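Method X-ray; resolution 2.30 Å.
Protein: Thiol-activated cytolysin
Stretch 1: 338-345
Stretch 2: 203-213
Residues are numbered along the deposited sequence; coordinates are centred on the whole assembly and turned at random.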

# COMPACT_ATOMS: atom_id res chain seq x y z
N THR A 338 -17.63 24.14 28.60
CA THR A 338 -18.50 25.30 28.60
C THR A 338 -19.85 24.89 28.06
O THR A 338 -19.96 24.05 27.16
CB THR A 338 -17.99 26.46 27.71
OG1 THR A 338 -17.55 25.99 26.42
CG2 THR A 338 -16.87 27.15 28.39
N VAL A 339 -20.86 25.56 28.55
CA VAL A 339 -22.23 25.50 28.07
C VAL A 339 -22.67 26.94 27.77
O VAL A 339 -22.13 27.90 28.33
CB VAL A 339 -23.02 24.74 29.15
CG1 VAL A 339 -23.50 25.68 30.27
CG2 VAL A 339 -24.11 23.89 28.55
N PHE A 340 -23.57 27.11 26.79
CA PHE A 340 -24.13 28.43 26.50
C PHE A 340 -25.05 28.85 27.65
O PHE A 340 -25.83 28.04 28.18
CB PHE A 340 -24.89 28.43 25.17
CG PHE A 340 -23.98 28.38 23.98
CD1 PHE A 340 -23.31 29.52 23.54
CD2 PHE A 340 -23.79 27.19 23.30
CE1 PHE A 340 -22.45 29.48 22.43
CE2 PHE A 340 -22.93 27.12 22.20
CZ PHE A 340 -22.25 28.26 21.76
N LEU A 341 -24.96 30.12 28.06
CA LEU A 341 -25.69 30.52 29.26
C LEU A 341 -27.18 30.61 28.99
O LEU A 341 -27.99 30.23 29.84
CB LEU A 341 -25.15 31.84 29.79
CG LEU A 341 -25.90 32.44 30.99
CD1 LEU A 341 -25.94 31.50 32.19
CD2 LEU A 341 -25.27 33.79 31.35
N LYS A 342 -27.55 31.06 27.79
CA LYS A 342 -28.96 31.26 27.42
C LYS A 342 -29.85 30.03 27.71
O LYS A 342 -30.92 30.16 28.32
CB LYS A 342 -29.04 31.56 25.94
CG LYS A 342 -30.49 31.55 25.31
CD LYS A 342 -30.45 31.55 23.77
CE LYS A 342 -31.88 31.44 23.20
NZ LYS A 342 -31.96 31.55 21.68
N ASP A 343 -29.38 28.83 27.38
CA ASP A 343 -30.24 27.63 27.44
C ASP A 343 -29.53 26.40 28.00
O ASP A 343 -30.21 25.43 28.33
CB ASP A 343 -30.78 27.28 26.03
CG ASP A 343 -29.71 27.43 24.89
OD1 ASP A 343 -28.48 27.40 25.14
OD2 ASP A 343 -30.15 27.56 23.71
N GLY A 344 -28.20 26.42 28.13
CA GLY A 344 -27.49 25.28 28.68
C GLY A 344 -27.03 24.25 27.66
O GLY A 344 -26.66 23.14 28.05
N VAL A 345 -27.04 24.59 26.38
CA VAL A 345 -26.52 23.73 25.34
C VAL A 345 -24.99 23.78 25.32
O VAL A 345 -24.38 24.85 25.45
CB VAL A 345 -27.10 24.17 23.98
CG1 VAL A 345 -26.37 23.46 22.80
CG2 VAL A 345 -28.59 23.87 23.93
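Stretch 2, residues 203-213: ERPAKPADIFA

A turn that leaves a strand often has carbonyl groups free of backbone partners, and a loop distant in sequence can bind it by supplying one arginine and a few apolar side chains. In this cytolysin, stretch 1 ends a strand at Phe340 and then turns, the turn being closed by Phe340 N to Val345 O (2.7 Å) and Gly344 N to Phe340 O (2.9 Å). Stretch 2 is extended at Arg204, Pro205 and Lys207, with Ala206 breaking the run, and passes into a 3-10 segment at 208-211. The two run in opposite senses where they meet: Pro208 lies nearest Lys342, with CA atoms 6.1 Å apart, and Arg204 nearest Gly344, at 7.4 Å.

The polar contact belongs to Arg204, whose NH1 donates a hydrogen bond to Leu341 O (2.8 Å). Its guanidinium presents its edge to that carbonyl, while one face lies under Asp343 O and Gly344 N, the latter 3.5 Å from Arg204 CZ. A side chain at Gly344 would run into Arg204 NH2, and the backbone angles there independently call for glycine.

The apolar contact centres on Leu341. Among its contacts are CD1 to Pro208 CB (4.0 Å) and CD2 to Ile211 CG2 (4.0 Å) and Phe212 CZ (3.9 Å). Apart from this packing, Pro208 CG touches a backbone carbonyl, Lys342 O, at 3.3 Å.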

# COMPACT_ATOMS: atom_id res chain seq x y z
N GLU A 203 -23.66 24.31 38.66
CA GLU A 203 -25.01 24.22 38.11
C GLU A 203 -25.44 25.58 37.57
O GLU A 203 -25.30 26.60 38.24
CB GLU A 203 -25.99 23.72 39.17
CG GLU A 203 -26.72 24.79 39.98
CD GLU A 203 -27.53 24.23 41.17
OE1 GLU A 203 -27.59 22.98 41.33
OE2 GLU A 203 -28.10 25.05 41.94
N ARG A 204 -25.84 25.60 36.35
CA ARG A 204 -26.34 26.83 35.78
C ARG A 204 -27.74 27.07 36.30
O ARG A 204 -28.50 26.11 36.47
CB ARG A 204 -26.36 26.75 34.26
CG ARG A 204 -26.74 28.03 33.54
CD ARG A 204 -26.99 27.74 32.01
NE ARG A 204 -28.10 26.77 31.90
CZ ARG A 204 -29.31 27.03 31.41
NH1 ARG A 204 -29.61 28.22 30.91
NH2 ARG A 204 -30.23 26.07 31.39
N PRO A 205 -28.08 28.32 36.63
CA PRO A 205 -29.41 28.58 37.18
C PRO A 205 -30.47 28.34 36.13
O PRO A 205 -30.26 28.58 34.93
CB PRO A 205 -29.35 30.06 37.58
CG PRO A 205 -27.90 30.40 37.65
CD PRO A 205 -27.22 29.52 36.63
N ALA A 206 -31.62 27.82 36.60
CA ALA A 206 -32.79 27.58 35.76
C ALA A 206 -33.04 28.76 34.85
O ALA A 206 -32.83 28.66 33.64
CB ALA A 206 -34.02 27.30 36.62
N LYS A 207 -33.48 29.89 35.39
CA LYS A 207 -33.53 31.12 34.60
C LYS A 207 -32.13 31.74 34.59
O LYS A 207 -31.56 31.98 35.66
CB LYS A 207 -34.58 32.10 35.13
CG LYS A 207 -35.87 32.18 34.22
CD LYS A 207 -35.84 33.32 33.17
CE LYS A 207 -37.12 33.37 32.29
NZ LYS A 207 -37.14 32.36 31.17
N PRO A 208 -31.56 32.01 33.42
CA PRO A 208 -30.12 32.32 33.36
C PRO A 208 -29.73 33.58 34.08
O PRO A 208 -28.63 33.65 34.64
CB PRO A 208 -29.86 32.45 31.85
CG PRO A 208 -31.07 31.85 31.17
CD PRO A 208 -32.21 32.06 32.11
N ALA A 209 -30.59 34.60 34.05
CA ALA A 209 -30.26 35.89 34.66
C ALA A 209 -29.91 35.75 36.13
O ALA A 209 -29.17 36.59 36.68
CB ALA A 209 -31.41 36.87 34.48
N ASP A 210 -30.41 34.70 36.79
CA ASP A 210 -30.11 34.48 38.21
C ASP A 210 -28.61 34.38 38.52
O ASP A 210 -28.22 34.49 39.69
CB ASP A 210 -30.77 33.19 38.73
CG ASP A 210 -32.31 33.20 38.61
OD1 ASP A 210 -32.88 34.10 37.94
OD2 ASP A 210 -32.94 32.27 39.18
N ILE A 211 -27.75 34.14 37.53
CA ILE A 211 -26.31 34.17 37.75
C ILE A 211 -25.81 35.58 38.04
O ILE A 211 -24.74 35.73 38.66
CB ILE A 211 -25.57 33.59 36.54
CG1 ILE A 211 -24.08 33.42 36.82
CG2 ILE A 211 -25.73 34.47 35.28
CD1 ILE A 211 -23.72 32.11 37.45
N PHE A 212 -26.54 36.61 37.63
CA PHE A 212 -26.05 37.97 37.84
C PHE A 212 -26.57 38.56 39.15
O PHE A 212 -27.65 38.24 39.64
CB PHE A 212 -26.43 38.82 36.64
CG PHE A 212 -25.90 38.30 35.34
CD1 PHE A 212 -24.54 38.34 35.07
CD2 PHE A 212 -26.75 37.73 34.39
CE1 PHE A 212 -24.04 37.86 33.86
CE2 PHE A 212 -26.27 37.24 33.18
CZ PHE A 212 -24.91 37.32 32.89
N ALA A 213 -25.74 39.40 39.76
CA ALA A 213 -26.22 40.24 40.86
C ALA A 213 -27.36 41.15 40.39
O ALA A 213 -27.44 41.54 39.21
CB ALA A 213 -25.07 41.09 41.42